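Local coordinates for protein lactococcal phage P2 ORF15 (Lactococcus phage p2, PDB 2WZP) that probably serves as the distal tail (Dit) protein, forming a ring at the end of the phage tail on which the baseplate is built, at residues G63-N68 and S83-Q88; Y132-L137 and K163-E168; K221-S226 and K320-F325; V242-D247 and R300-G305. One frame throughout, in Å; residues are numbered along the deposited sequence.

Interaction 1. Residues G63-N68 and S83-Q88; sequences GLQSTN and SITQPQ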
loop_
_atom_site.group_PDB
_atom_site.type_symbol
_atom_site.label_atom_id
_atom_site.label_comp_id
_atom_site.label_asym_id
_atom_site.label_seq_id
_atom_site.Cartn_x
_atom_site.Cartn_y
_atom_site.Cartn_z
ATOM N N GLY M 63 11.658 21.844 15.085
ATOM C CA GLY M 63 10.583 22.258 15.974
ATOM C C GLY M 63 10.742 21.684 17.361
ATOM O O GLY M 63 11.847 21.305 17.760
ATOM N N LEU M 64 9.647 21.655 18.126
ATOM C CA LEU M 64 9.652 21.164 19.510
ATOM C C LEU M 64 8.294 20.660 19.928
ATOM O O LEU M 64 7.291 20.861 19.213
ATOM C CB LEU M 64 10.140 22.262 20.522
ATOM C CG LEU M 64 9.490 23.647 20.541
ATOM C CD1 LEU M 64 8.093 23.589 21.088
ATOM C CD2 LEU M 64 10.231 24.531 21.473
ATOM N N GLN M 65 8.262 20.058 21.125
ATOM C CA GLN M 65 7.045 19.559 21.748
ATOM C C GLN M 65 6.968 20.175 23.123
ATOM O O GLN M 65 7.992 20.527 23.710
ATOM C CB GLN M 65 7.013 18.019 21.867
ATOM C CG GLN M 65 6.958 17.270 20.547
ATOM C CD GLN M 65 8.346 16.904 20.075
ATOM O OE1 GLN M 65 9.097 16.169 20.747
ATOM N NE2 GLN M 65 8.712 17.403 18.895
ATOM N N SER M 66 5.743 20.295 23.633
ATOM C CA SER M 66 5.480 20.817 24.947
ATOM C C SER M 66 4.360 20.030 25.625
ATOM O O SER M 66 3.472 19.483 24.965
ATOM C CB SER M 66 5.130 22.290 24.864
ATOM O OG SER M 66 5.210 22.868 26.154
ATOM N N THR M 67 4.428 19.941 26.943
ATOM C CA THR M 67 3.374 19.330 27.744
ATOM C C THR M 67 3.087 20.209 28.917
ATOM O O THR M 67 4.011 20.816 29.468
ATOM C CB THR M 67 3.687 17.901 28.166
ATOM O OG1 THR M 67 2.461 17.329 28.653
ATOM C CG2 THR M 67 4.779 17.807 29.250
ATOM N N ASN M 68 1.814 20.293 29.299
ATOM C CA ASN M 68 1.435 21.051 30.492
ATOM C C ASN M 68 0.763 20.122 31.478
ATOM O O ASN M 68 0.147 20.596 32.440
ATOM C CB ASN M 68 0.539 22.235 30.154
ATOM C CG ASN M 68 1.301 23.366 29.560
ATOM O OD1 ASN M 68 1.637 24.327 30.258
ATOM N ND2 ASN M 68 1.583 23.270 28.259
ATOM N N SER M 83 6.602 21.614 30.346
ATOM C CA SER M 83 7.874 21.000 29.998
ATOM C C SER M 83 8.049 20.997 28.492
ATOM O O SER M 83 7.109 20.686 27.773
ATOM C CB SER M 83 7.890 19.563 30.512
ATOM O OG SER M 83 9.186 19.003 30.480
ATOM N N ILE M 84 9.240 21.359 28.016
ATOM C CA ILE M 84 9.606 21.357 26.605
ATOM C C ILE M 84 10.468 20.130 26.339
ATOM O O ILE M 84 11.272 19.732 27.183
ATOM C CB ILE M 84 10.285 22.714 26.184
ATOM C CG1 ILE M 84 9.305 23.584 25.436
ATOM C CG2 ILE M 84 11.585 22.591 25.365
ATOM C CD1 ILE M 84 8.613 24.472 26.265
ATOM N N THR M 85 10.281 19.525 25.177
ATOM C CA THR M 85 11.056 18.390 24.704
ATOM C C THR M 85 11.597 18.795 23.332
ATOM O O THR M 85 10.838 19.199 22.448
ATOM C CB THR M 85 10.190 17.112 24.664
ATOM O OG1 THR M 85 9.936 16.678 25.992
ATOM C CG2 THR M 85 10.840 15.985 23.906
ATOM N N GLN M 86 12.903 18.707 23.170
ATOM C CA GLN M 86 13.539 19.013 21.896
ATOM C C GLN M 86 13.748 17.701 21.142
ATOM O O GLN M 86 14.416 16.803 21.664
ATOM C CB GLN M 86 14.869 19.762 22.113
ATOM C CG GLN M 86 14.687 21.167 22.723
ATOM C CD GLN M 86 14.160 22.162 21.741
ATOM O OE1 GLN M 86 13.744 21.828 20.631
ATOM N NE2 GLN M 86 14.170 23.422 22.123
ATOM N N PRO M 87 13.142 17.519 19.953
ATOM C CA PRO M 87 13.314 16.238 19.251
ATOM C C PRO M 87 14.705 16.072 18.666
ATOM O O PRO M 87 15.404 17.071 18.474
ATOM C CB PRO M 87 12.248 16.297 18.151
ATOM C CG PRO M 87 12.045 17.727 17.888
ATOM C CD PRO M 87 12.261 18.435 19.196
ATOM N N GLN M 88 15.088 14.816 18.358
ATOM C CA GLN M 88 16.362 14.514 17.703
ATOM C C GLN M 88 16.346 15.105 16.301
ATOM O O GLN M 88 15.268 15.237 15.704
ATOM C CB GLN M 88 16.539 13.009 17.536
ATOM C CG GLN M 88 16.709 12.228 18.805
ATOM C CD GLN M 88 16.923 10.795 18.453
ATOM O OE1 GLN M 88 16.250 10.224 17.574
ATOM N NE2 GLN M 88 17.838 10.166 19.154
#

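Interaction 2. Residues Y132-L137 and K163-E168; sequences YADLAL and KWYTYE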
loop_
_atom_site.group_PDB
_atom_site.type_symbol
_atom_site.label_atom_id
_atom_site.label_comp_id
_atom_site.label_asym_id
_atom_site.label_seq_id
_atom_site.Cartn_x
_atom_site.Cartn_y
_atom_site.Cartn_z
ATOM N N TYR M 132 23.416 28.175 17.547
ATOM C CA TYR M 132 24.142 26.935 17.704
ATOM C C TYR M 132 23.358 25.899 18.476
ATOM O O TYR M 132 22.479 26.237 19.270
ATOM C CB TYR M 132 25.477 27.215 18.402
ATOM C CG TYR M 132 26.308 28.254 17.684
ATOM C CD1 TYR M 132 27.213 27.888 16.692
ATOM C CD2 TYR M 132 26.189 29.614 17.994
ATOM C CE1 TYR M 132 27.977 28.841 16.021
ATOM C CE2 TYR M 132 26.917 30.579 17.297
ATOM C CZ TYR M 132 27.818 30.185 16.316
ATOM O OH TYR M 132 28.597 31.099 15.640
ATOM N N ALA M 133 23.701 24.621 18.249
ATOM C CA ALA M 133 23.122 23.497 18.965
ATOM C C ALA M 133 24.226 22.527 19.277
ATOM O O ALA M 133 24.915 22.103 18.358
ATOM C CB ALA M 133 22.037 22.808 18.126
ATOM N N ASP M 134 24.439 22.200 20.561
ATOM C CA ASP M 134 25.405 21.165 20.970
ATOM C C ASP M 134 24.676 19.849 20.817
ATOM O O ASP M 134 23.590 19.666 21.387
ATOM C CB ASP M 134 25.877 21.339 22.420
ATOM C CG ASP M 134 26.667 22.593 22.656
ATOM O OD1 ASP M 134 27.186 23.174 21.651
ATOM O OD2 ASP M 134 26.818 22.979 23.839
ATOM N N LEU M 135 25.245 18.967 19.985
ATOM C CA LEU M 135 24.676 17.671 19.619
ATOM C C LEU M 135 25.618 16.507 19.925
ATOM O O LEU M 135 26.839 16.671 20.009
ATOM C CB LEU M 135 24.430 17.679 18.094
ATOM C CG LEU M 135 23.555 18.781 17.502
ATOM C CD1 LEU M 135 23.529 18.677 15.998
ATOM C CD2 LEU M 135 22.112 18.711 18.058
ATOM N N ALA M 136 25.049 15.318 20.020
ATOM C CA ALA M 136 25.781 14.079 20.222
ATOM C C ALA M 136 25.200 13.094 19.202
ATOM O O ALA M 136 23.980 12.978 19.075
ATOM C CB ALA M 136 25.566 13.575 21.632
ATOM N N LEU M 137 26.074 12.436 18.434
ATOM C CA LEU M 137 25.696 11.456 17.443
ATOM C C LEU M 137 24.854 10.360 18.135
ATOM O O LEU M 137 25.215 9.888 19.225
ATOM C CB LEU M 137 26.996 10.889 16.860
ATOM C CG LEU M 137 26.979 9.935 15.644
ATOM C CD1 LEU M 137 26.735 8.500 16.009
ATOM C CD2 LEU M 137 26.296 10.476 14.459
ATOM N N LYS M 163 19.824 23.083 22.570
ATOM C CA LYS M 163 19.299 23.531 21.299
ATOM C C LYS M 163 18.873 24.969 21.250
ATOM O O LYS M 163 17.928 25.385 21.889
ATOM C CB LYS M 163 18.189 22.638 20.783
ATOM C CG LYS M 163 17.851 22.903 19.366
ATOM C CD LYS M 163 16.681 22.109 18.991
ATOM C CE LYS M 163 15.877 22.769 17.954
ATOM N NZ LYS M 163 14.522 22.243 18.021
ATOM N N TRP M 164 19.638 25.670 20.427
ATOM C CA TRP M 164 19.592 27.077 20.117
ATOM C C TRP M 164 20.183 27.953 21.214
ATOM O O TRP M 164 19.619 28.153 22.257
ATOM C CB TRP M 164 18.232 27.514 19.633
ATOM C CG TRP M 164 17.719 26.771 18.434
ATOM C CD1 TRP M 164 16.433 26.589 18.110
ATOM C CD2 TRP M 164 18.475 26.096 17.433
ATOM N NE1 TRP M 164 16.323 25.866 16.978
ATOM C CE2 TRP M 164 17.570 25.546 16.539
ATOM C CE3 TRP M 164 19.831 25.902 17.210
ATOM C CZ2 TRP M 164 17.966 24.818 15.443
ATOM C CZ3 TRP M 164 20.217 25.186 16.127
ATOM C CH2 TRP M 164 19.294 24.648 15.257
ATOM N N TYR M 165 21.420 28.356 20.976
ATOM C CA TYR M 165 22.140 29.237 21.852
ATOM C C TYR M 165 23.045 30.133 21.036
ATOM O O TYR M 165 23.273 29.896 19.850
ATOM C CB TYR M 165 22.920 28.455 22.938
ATOM C CG TYR M 165 24.182 27.746 22.494
ATOM C CD1 TYR M 165 25.406 28.413 22.457
ATOM C CD2 TYR M 165 24.161 26.402 22.151
ATOM C CE1 TYR M 165 26.571 27.757 22.077
ATOM C CE2 TYR M 165 25.316 25.737 21.763
ATOM C CZ TYR M 165 26.524 26.410 21.743
ATOM O OH TYR M 165 27.658 25.741 21.335
ATOM N N THR M 166 23.526 31.180 21.692
ATOM C CA THR M 166 24.499 32.155 21.247
ATOM C C THR M 166 25.292 32.471 22.480
ATOM O O THR M 166 24.828 32.212 23.603
ATOM C CB THR M 166 23.876 33.445 20.656
ATOM O OG1 THR M 166 23.054 34.087 21.617
ATOM C CG2 THR M 166 23.113 33.210 19.378
ATOM N N TYR M 167 26.480 33.036 22.284
ATOM C CA TYR M 167 27.299 33.432 23.408
ATOM C C TYR M 167 27.252 34.909 23.529
ATOM O O TYR M 167 27.222 35.636 22.528
ATOM C CB TYR M 167 28.746 32.948 23.262
ATOM C CG TYR M 167 28.972 31.499 23.641
ATOM C CD1 TYR M 167 28.751 31.056 24.943
ATOM C CD2 TYR M 167 29.488 30.587 22.718
ATOM C CE1 TYR M 167 28.956 29.723 25.298
ATOM C CE2 TYR M 167 29.750 29.264 23.077
ATOM C CZ TYR M 167 29.464 28.834 24.366
ATOM O OH TYR M 167 29.728 27.549 24.756
ATOM N N GLU M 168 27.238 35.367 24.766
ATOM C CA GLU M 168 27.273 36.785 25.078
ATOM C C GLU M 168 28.386 36.984 26.068
ATOM O O GLU M 168 28.405 36.360 27.131
ATOM C CB GLU M 168 25.928 37.258 25.647
ATOM C CG GLU M 168 25.857 38.759 25.896
ATOM C CD GLU M 168 24.650 39.258 26.668
ATOM O OE1 GLU M 168 24.491 40.497 26.755
ATOM O OE2 GLU M 168 23.868 38.428 27.196
#

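Interaction 3. Residues K221-S226 and K320-F325; sequences KEEIFS and KRKADF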
loop_
_atom_site.group_PDB
_atom_site.type_symbol
_atom_site.label_atom_id
_atom_site.label_comp_id
_atom_site.label_asym_id
_atom_site.label_seq_id
_atom_site.Cartn_x
_atom_site.Cartn_y
_atom_site.Cartn_z
ATOM N N LYS M 221 17.433 39.924 31.673
ATOM C CA LYS M 221 16.147 40.155 31.018
ATOM C C LYS M 221 15.698 38.938 30.215
ATOM O O LYS M 221 14.520 38.840 29.870
ATOM C CB LYS M 221 16.199 41.406 30.111
ATOM C CG LYS M 221 16.912 42.634 30.696
ATOM C CD LYS M 221 16.056 43.916 30.828
ATOM C CE LYS M 221 15.104 43.990 32.020
ATOM N NZ LYS M 221 15.741 43.805 33.353
ATOM N N GLU M 222 16.624 38.012 29.903
ATOM C CA GLU M 222 16.343 36.850 29.040
ATOM C C GLU M 222 16.665 35.512 29.672
ATOM O O GLU M 222 17.348 35.452 30.696
ATOM C CB GLU M 222 17.141 36.977 27.728
ATOM C CG GLU M 222 17.089 38.355 27.070
ATOM C CD GLU M 222 15.963 38.666 26.094
ATOM O OE1 GLU M 222 14.838 38.134 26.253
ATOM O OE2 GLU M 222 16.217 39.446 25.143
ATOM N N GLU M 223 16.202 34.410 29.020
ATOM C CA GLU M 223 16.501 33.028 29.418
ATOM C C GLU M 223 17.945 32.691 29.015
ATOM O O GLU M 223 18.423 33.158 27.965
ATOM C CB GLU M 223 15.584 32.069 28.686
ATOM C CG GLU M 223 14.428 31.588 29.521
ATOM C CD GLU M 223 13.711 30.448 28.831
ATOM O OE1 GLU M 223 12.879 30.731 27.940
ATOM O OE2 GLU M 223 14.032 29.276 29.128
ATOM N N ILE M 224 18.628 31.864 29.828
ATOM C CA ILE M 224 19.992 31.398 29.574
ATOM C C ILE M 224 20.011 29.876 29.791
ATOM O O ILE M 224 19.093 29.328 30.407
ATOM C CB ILE M 224 21.055 32.149 30.471
ATOM C CG1 ILE M 224 20.998 31.718 31.958
ATOM C CG2 ILE M 224 20.996 33.680 30.316
ATOM C CD1 ILE M 224 22.267 31.845 32.682
ATOM N N PHE M 225 21.052 29.194 29.294
ATOM C CA PHE M 225 21.256 27.772 29.518
ATOM C C PHE M 225 22.116 27.634 30.737
ATOM O O PHE M 225 21.836 26.823 31.622
ATOM C CB PHE M 225 21.953 27.127 28.314
ATOM C CG PHE M 225 21.007 26.662 27.238
ATOM C CD1 PHE M 225 20.214 25.531 27.426
ATOM C CD2 PHE M 225 20.923 27.333 26.026
ATOM C CE1 PHE M 225 19.312 25.121 26.452
ATOM C CE2 PHE M 225 20.044 26.900 25.039
ATOM C CZ PHE M 225 19.230 25.810 25.268
ATOM N N SER M 226 23.167 28.453 30.775
ATOM C CA SER M 226 24.201 28.474 31.799
ATOM C C SER M 226 25.144 29.634 31.511
ATOM O O SER M 226 25.026 30.340 30.503
ATOM C CB SER M 226 25.004 27.165 31.737
ATOM O OG SER M 226 25.573 26.925 30.461
ATOM N N LYS M 320 25.657 31.619 27.992
ATOM C CA LYS M 320 25.079 30.775 26.970
ATOM C C LYS M 320 23.605 31.125 26.935
ATOM O O LYS M 320 22.819 30.616 27.740
ATOM C CB LYS M 320 25.342 29.290 27.257
ATOM C CG LYS M 320 25.303 28.459 26.000
ATOM C CD LYS M 320 25.188 26.973 26.295
ATOM C CE LYS M 320 26.388 26.145 25.900
ATOM N NZ LYS M 320 26.183 24.737 26.300
ATOM N N ARG M 321 23.240 32.064 26.034
ATOM C CA ARG M 321 21.856 32.543 25.854
ATOM C C ARG M 321 20.971 31.444 25.280
ATOM O O ARG M 321 21.482 30.589 24.591
ATOM C CB ARG M 321 21.835 33.799 24.983
ATOM C CG ARG M 321 22.644 34.945 25.593
ATOM C CD ARG M 321 22.481 36.257 24.893
ATOM N NE ARG M 321 21.116 36.740 24.792
ATOM C CZ ARG M 321 20.731 37.962 25.135
ATOM N NH1 ARG M 321 19.469 38.333 24.976
ATOM N NH2 ARG M 321 21.612 38.837 25.608
ATOM N N LYS M 322 19.671 31.431 25.590
ATOM C CA LYS M 322 18.749 30.349 25.236
ATOM C C LYS M 322 17.572 30.804 24.386
ATOM O O LYS M 322 17.004 31.864 24.639
ATOM C CB LYS M 322 18.255 29.698 26.553
ATOM C CG LYS M 322 17.185 28.589 26.465
ATOM C CD LYS M 322 16.961 27.983 27.826
ATOM C CE LYS M 322 16.239 26.675 27.824
ATOM N NZ LYS M 322 14.799 26.858 28.042
ATOM N N ALA M 323 17.171 29.963 23.413
ATOM C CA ALA M 323 16.010 30.132 22.550
ATOM C C ALA M 323 15.532 28.736 22.222
ATOM O O ALA M 323 16.257 28.006 21.563
ATOM C CB ALA M 323 16.395 30.875 21.287
ATOM N N ASP M 324 14.354 28.329 22.707
ATOM C CA ASP M 324 13.857 26.963 22.457
ATOM C C ASP M 324 13.479 26.750 20.979
ATOM O O ASP M 324 13.544 25.617 20.469
ATOM C CB ASP M 324 12.632 26.634 23.361
ATOM C CG ASP M 324 12.838 26.729 24.857
ATOM O OD1 ASP M 324 11.869 27.088 25.559
ATOM O OD2 ASP M 324 13.942 26.359 25.333
ATOM N N PHE M 325 13.035 27.849 20.326
ATOM C CA PHE M 325 12.597 27.878 18.938
ATOM C C PHE M 325 13.153 29.103 18.231
ATOM O O PHE M 325 13.168 30.206 18.787
ATOM C CB PHE M 325 11.070 27.832 18.833
ATOM C CG PHE M 325 10.577 27.633 17.416
ATOM C CD1 PHE M 325 10.327 28.732 16.586
ATOM C CD2 PHE M 325 10.377 26.350 16.902
ATOM C CE1 PHE M 325 9.889 28.549 15.276
ATOM C CE2 PHE M 325 9.925 26.172 15.597
ATOM C CZ PHE M 325 9.676 27.276 14.799
HETATM O O HOH W 1 13.239 30.188 24.916
HETATM O O HOH W 2 11.510 27.290 28.826
HETATM O O HOH W 3 24.615 24.464 29.017
#

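Interaction 4. Residues V242-D247 and R300-G305; sequences VRFLDD and RIIEKG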
loop_
_atom_site.group_PDB
_atom_site.type_symbol
_atom_site.label_atom_id
_atom_site.label_comp_id
_atom_site.label_asym_id
_atom_site.label_seq_id
_atom_site.Cartn_x
_atom_site.Cartn_y
_atom_site.Cartn_z
ATOM N N VAL M 242 29.339 35.652 43.493
ATOM C CA VAL M 242 28.252 36.414 42.875
ATOM C C VAL M 242 26.907 36.026 43.489
ATOM O O VAL M 242 26.733 34.881 43.900
ATOM C CB VAL M 242 28.213 36.217 41.326
ATOM C CG1 VAL M 242 29.441 36.825 40.652
ATOM C CG2 VAL M 242 28.049 34.739 40.938
ATOM N N ARG M 243 25.949 36.969 43.524
ATOM C CA ARG M 243 24.579 36.698 43.980
ATOM C C ARG M 243 23.546 37.118 42.952
ATOM O O ARG M 243 23.794 38.038 42.165
ATOM C CB ARG M 243 24.272 37.275 45.359
ATOM C CG ARG M 243 24.139 38.783 45.427
ATOM C CD ARG M 243 23.948 39.139 46.869
ATOM N NE ARG M 243 23.497 40.511 47.039
ATOM C CZ ARG M 243 22.498 40.882 47.823
ATOM N NH1 ARG M 243 21.815 39.977 48.516
ATOM N NH2 ARG M 243 22.174 42.159 47.930
ATOM N N PHE M 244 22.389 36.441 42.958
ATOM C CA PHE M 244 21.321 36.683 42.007
ATOM C C PHE M 244 20.110 37.132 42.752
ATOM O O PHE M 244 19.726 36.513 43.742
ATOM C CB PHE M 244 21.019 35.415 41.187
ATOM C CG PHE M 244 22.106 35.069 40.198
ATOM C CD1 PHE M 244 22.039 35.518 38.885
ATOM C CD2 PHE M 244 23.207 34.310 40.585
ATOM C CE1 PHE M 244 23.061 35.228 37.982
ATOM C CE2 PHE M 244 24.238 34.040 39.688
ATOM C CZ PHE M 244 24.161 34.500 38.391
ATOM N N LEU M 245 19.496 38.203 42.256
ATOM C CA LEU M 245 18.309 38.824 42.823
ATOM C C LEU M 245 17.161 38.769 41.826
ATOM O O LEU M 245 17.376 38.996 40.637
ATOM C CB LEU M 245 18.608 40.300 43.170
ATOM C CG LEU M 245 19.944 40.672 43.849
ATOM C CD1 LEU M 245 20.048 42.148 43.960
ATOM C CD2 LEU M 245 20.043 40.121 45.268
ATOM N N ASP M 246 15.941 38.513 42.311
ATOM C CA ASP M 246 14.734 38.480 41.480
ATOM C C ASP M 246 14.260 39.903 41.126
ATOM O O ASP M 246 14.887 40.884 41.543
ATOM C CB ASP M 246 13.619 37.645 42.148
ATOM C CG ASP M 246 13.069 38.166 43.474
ATOM O OD1 ASP M 246 12.299 37.424 44.131
ATOM O OD2 ASP M 246 13.374 39.333 43.837
ATOM N N ASP M 247 13.161 40.016 40.356
ATOM C CA ASP M 247 12.612 41.303 39.923
ATOM C C ASP M 247 12.245 42.274 41.050
ATOM O O ASP M 247 12.334 43.486 40.840
ATOM C CB ASP M 247 11.496 41.147 38.884
ATOM C CG ASP M 247 10.379 40.190 39.247
ATOM O OD1 ASP M 247 9.748 39.639 38.317
ATOM O OD2 ASP M 247 10.182 39.930 40.461
ATOM N N ARG M 300 20.420 26.736 40.107
ATOM C CA ARG M 300 21.249 27.115 38.955
ATOM C C ARG M 300 20.327 27.845 37.971
ATOM O O ARG M 300 20.817 28.392 36.984
ATOM C CB ARG M 300 21.814 25.854 38.250
ATOM C CG ARG M 300 23.179 25.317 38.739
ATOM C CD ARG M 300 23.741 24.115 37.910
ATOM N NE ARG M 300 22.893 22.930 38.073
ATOM C CZ ARG M 300 21.811 22.672 37.336
ATOM N NH1 ARG M 300 21.485 23.463 36.319
ATOM N NH2 ARG M 300 21.054 21.614 37.607
ATOM N N ILE M 301 18.995 27.813 38.213
ATOM C CA ILE M 301 17.973 28.415 37.356
ATOM C C ILE M 301 17.952 29.936 37.589
ATOM O O ILE M 301 17.442 30.428 38.609
ATOM C CB ILE M 301 16.546 27.767 37.521
ATOM C CG1 ILE M 301 16.509 26.218 37.496
ATOM C CG2 ILE M 301 15.543 28.358 36.546
ATOM C CD1 ILE M 301 17.433 25.448 36.417
ATOM N N ILE M 302 18.498 30.664 36.619
ATOM C CA ILE M 302 18.626 32.114 36.660
ATOM C C ILE M 302 17.349 32.805 36.175
ATOM O O ILE M 302 16.937 32.645 35.019
ATOM C CB ILE M 302 19.922 32.594 35.940
ATOM C CG1 ILE M 302 21.212 31.860 36.434
ATOM C CG2 ILE M 302 20.066 34.091 35.953
ATOM C CD1 ILE M 302 21.468 31.643 37.982
ATOM N N GLU M 303 16.741 33.581 37.075
ATOM C CA GLU M 303 15.519 34.334 36.835
ATOM C C GLU M 303 15.854 35.752 36.393
ATOM O O GLU M 303 16.981 36.230 36.573
ATOM C CB GLU M 303 14.678 34.415 38.134
ATOM C CG GLU M 303 14.175 33.093 38.692
ATOM C CD GLU M 303 13.321 32.248 37.759
ATOM O OE1 GLU M 303 13.567 31.020 37.690
ATOM O OE2 GLU M 303 12.412 32.804 37.099
ATOM N N LYS M 304 14.840 36.449 35.875
ATOM C CA LYS M 304 14.935 37.864 35.528
ATOM C C LYS M 304 15.168 38.629 36.824
ATOM O O LYS M 304 14.647 38.272 37.881
ATOM C CB LYS M 304 13.654 38.357 34.828
ATOM C CG LYS M 304 13.524 37.850 33.385
ATOM C CD LYS M 304 12.252 38.357 32.709
ATOM C CE LYS M 304 11.888 37.523 31.494
ATOM N NZ LYS M 304 10.556 37.892 30.934
ATOM N N GLY M 305 16.011 39.630 36.738
ATOM C CA GLY M 305 16.407 40.449 37.865
ATOM C C GLY M 305 17.815 40.908 37.629
ATOM O O GLY M 305 18.141 41.369 36.524
HETATM O O HOH W 4 18.444 37.097 38.492
HETATM O O HOH W 5 12.134 37.354 38.944
#

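Interaction 1. Residues G63-N68 and S83-Q88
Q65 and T85 form a hydrogen-bonded pair of a short antiparallel hairpin, its strands 64-67 and 83-85 having N-to-C directions 154° apart, with T67 and S83 making the next such pair and S66 facing I84 between them. Q65 N donates a hydrogen bond to T85 O at 3.0 Å, and T85 N returns a bond of 2.9 Å to Q65 O. With CG beside its own backbone N (chi1 -66°) and a bend at chi2, Q65 turns its amide over the partner strand: OE1 lies 3.6 Å from T85 CG2, and NE2 is 3.5 Å from P87 CG, where the proline ring offers CH groups. On the same face T67 CG2 meets S83 CB. Across the sheet, I84 CG1 rests 4.2 Å from L64 CD2, and the small S66 fits beside I84 CD1. The polar end of Q86 bridges K163 and D324. A strand of a second subunit pairs with L64 and Q65, while N74 of a third subunit receives a bond from I84 N. All four firm hydrogen bonds across the contact are between main-chain atoms, and the beta-branched and amide side chains add van der Waals cover to a hairpin wedged between neighbouring subunits.

Interaction 2. Residues Y132-L137 and K163-E168
Y132 lies with its CB over the ring face of Y165, 3.7 Å from the ring centroid and 17° off the normal, a CH-pi contact displaced toward the rim. The two aromatic rings themselves meet obliquely. Y165 reaches this place because CG sits between its backbone N and carbonyl carbon (chi1 75°), which folds the ring back across the neighbouring strand and points OH at D134. There OH donates to D134 OD1 at 2.6 Å, meeting the oxygen on the syn side but out of the carboxylate plane; carboxylate and ring are turned steeply against each other. A long, rigid phenol suits this job, since one face serves an apolar neighbour while the tip serves a buried acid. D134 is held further by T121 and by a salt bridge to K320, whose ammonium also lies against the Y165 ring, so the carboxylate is likely to stay charged. The backbone beneath forms a G1 beta bulge: Y132 O takes a bond from Y165 N at 2.9 Å and a weak one from W164 N, so two residues face one. W164, with a positive phi of 76°, is also the corner where the chain leaves the large sheet of the N-terminal part for strand 165-173 of the C-terminal one. Its indole carries K163 CG over the centre of one face, and CZ3 approaches A133 CB at 3.6 Å; alanine is small enough to let the broad ring come close to the strand. Y124 meets the indole from strand 120-125, and T121 and E123 of the same strand touch Y132.

Interaction 3. Residues K221-S226 and K320-F325
K322 and F225 meet at about a right angle, the lysine chain running over one face of the phenyl ring. K322 CB lies 3.6 Å from F225 CD2, and CG, anti to the backbone N (chi1 176°), sits 3.8 Å from the ring centroid in a CH-pi contact. CD lies near both E223 OE2, 3.5 Å away, and I224 O. CE passes F225 CE1 at 3.7 Å, and there the extended chain bends at chi4 to bring NZ between two acids. NZ donates to E223 OE2 at 2.8 Å, on the syn side though out of the carboxylate plane, and to the syn lone pair of D324 OD2 at 2.9 Å. Lysine suits the place because its methylenes can cover an aromatic ring while its tip pairs with charge; the ammonium would offset the repulsion between the two carboxylates. One water also donates to both carboxylates, and another links E223 OE1 to D324 N. I76 of a third subunit packs against both F225 and K322.

The backbone fixes this crossing. F225 N points nearly straight at K320 O, 2.7 Å away with an angle of 176° at the hydrogen, and K322 N reaches E223 O from above its carbonyl plane. Farther out, R321 NH1 forms a long salt bridge of 3.4 Å with E222 OE2, which lies at the guanidinium edge; the stronger partner of R321 is E168. The corner at F225, beside the E223-K322-D324 network, lies where strand 224-233 begins next to the end of its antiparallel neighbour 312-322, in a sheet consistent with the galectin-like beta sandwich of Dit C-terminal domains.

Interaction 4. Residues V242-D247 and R300-G305
F244 and I302 make the dense part of this contact. I302 CD1 stands over the centre of the F244 ring, 3.8 Å from the centroid and only 5° off the normal, so the methyl points at the middle of the pi face. I302 CG2 lies 3.8 Å from F244 CE1, near the rim. Both branches of I302 can touch the ring because CG1 is beside the backbone N (chi1 -52°) while CG2 is anti to it; a beta-branched chain thus grips a flat group with two methyls at once. W218, I220, Y252 and M307 are among the neighbours of F244, and I302 shares I220 and Y252 with it. F244 and these neighbours, though not I302, belong to the antiparallel four-stranded sheet in which 240-246 lies between 305-310 and 251-257, and the loop 300-305 crosses the end of that sheet before entering strand 305-310 at G305. There the packing changes to backbone against backbone. G305 CA makes a CH...O contact with L245 O at 3.3 Å, and its backbone angles, with phi at 149°, belong to a residue lacking CB. No direct hydrogen bond joins the segments. Instead one water donates to L245 O at 3.1 Å and to E303 O at 2.6 Å, and a second accepts from D247 N at 3.2 Å while donating to K304 O at 2.9 Å. On this looser side E303, K304 and D247 are exposed, as suits their charge, and the charged tips of E303 and K304 extend away from strand 240-246. The carboxylate of D246 turns back to accept from N250 N in the following turn.

In the fold
From the N terminus, interaction 1 closes first, joining the two strands of the hairpin arm that projects among neighbouring subunits. Interaction 2 follows in series, closing the loop between strand 130-140 and the corner where the N-terminal sheet gives way to strand 165-173. Interaction 3 closes a much longer loop of 93 residues within the C-terminal part, and interaction 4 is nested inside it, holding the second C-terminal sheet to the loop before strand 305-310. Interactions 1, 2 and 3 touch one another, so the arm, the domain junction and the last modelled residues are tied together. Interaction 4 touches interaction 3, through I302 on I224, but neither interaction 1 nor interaction 2.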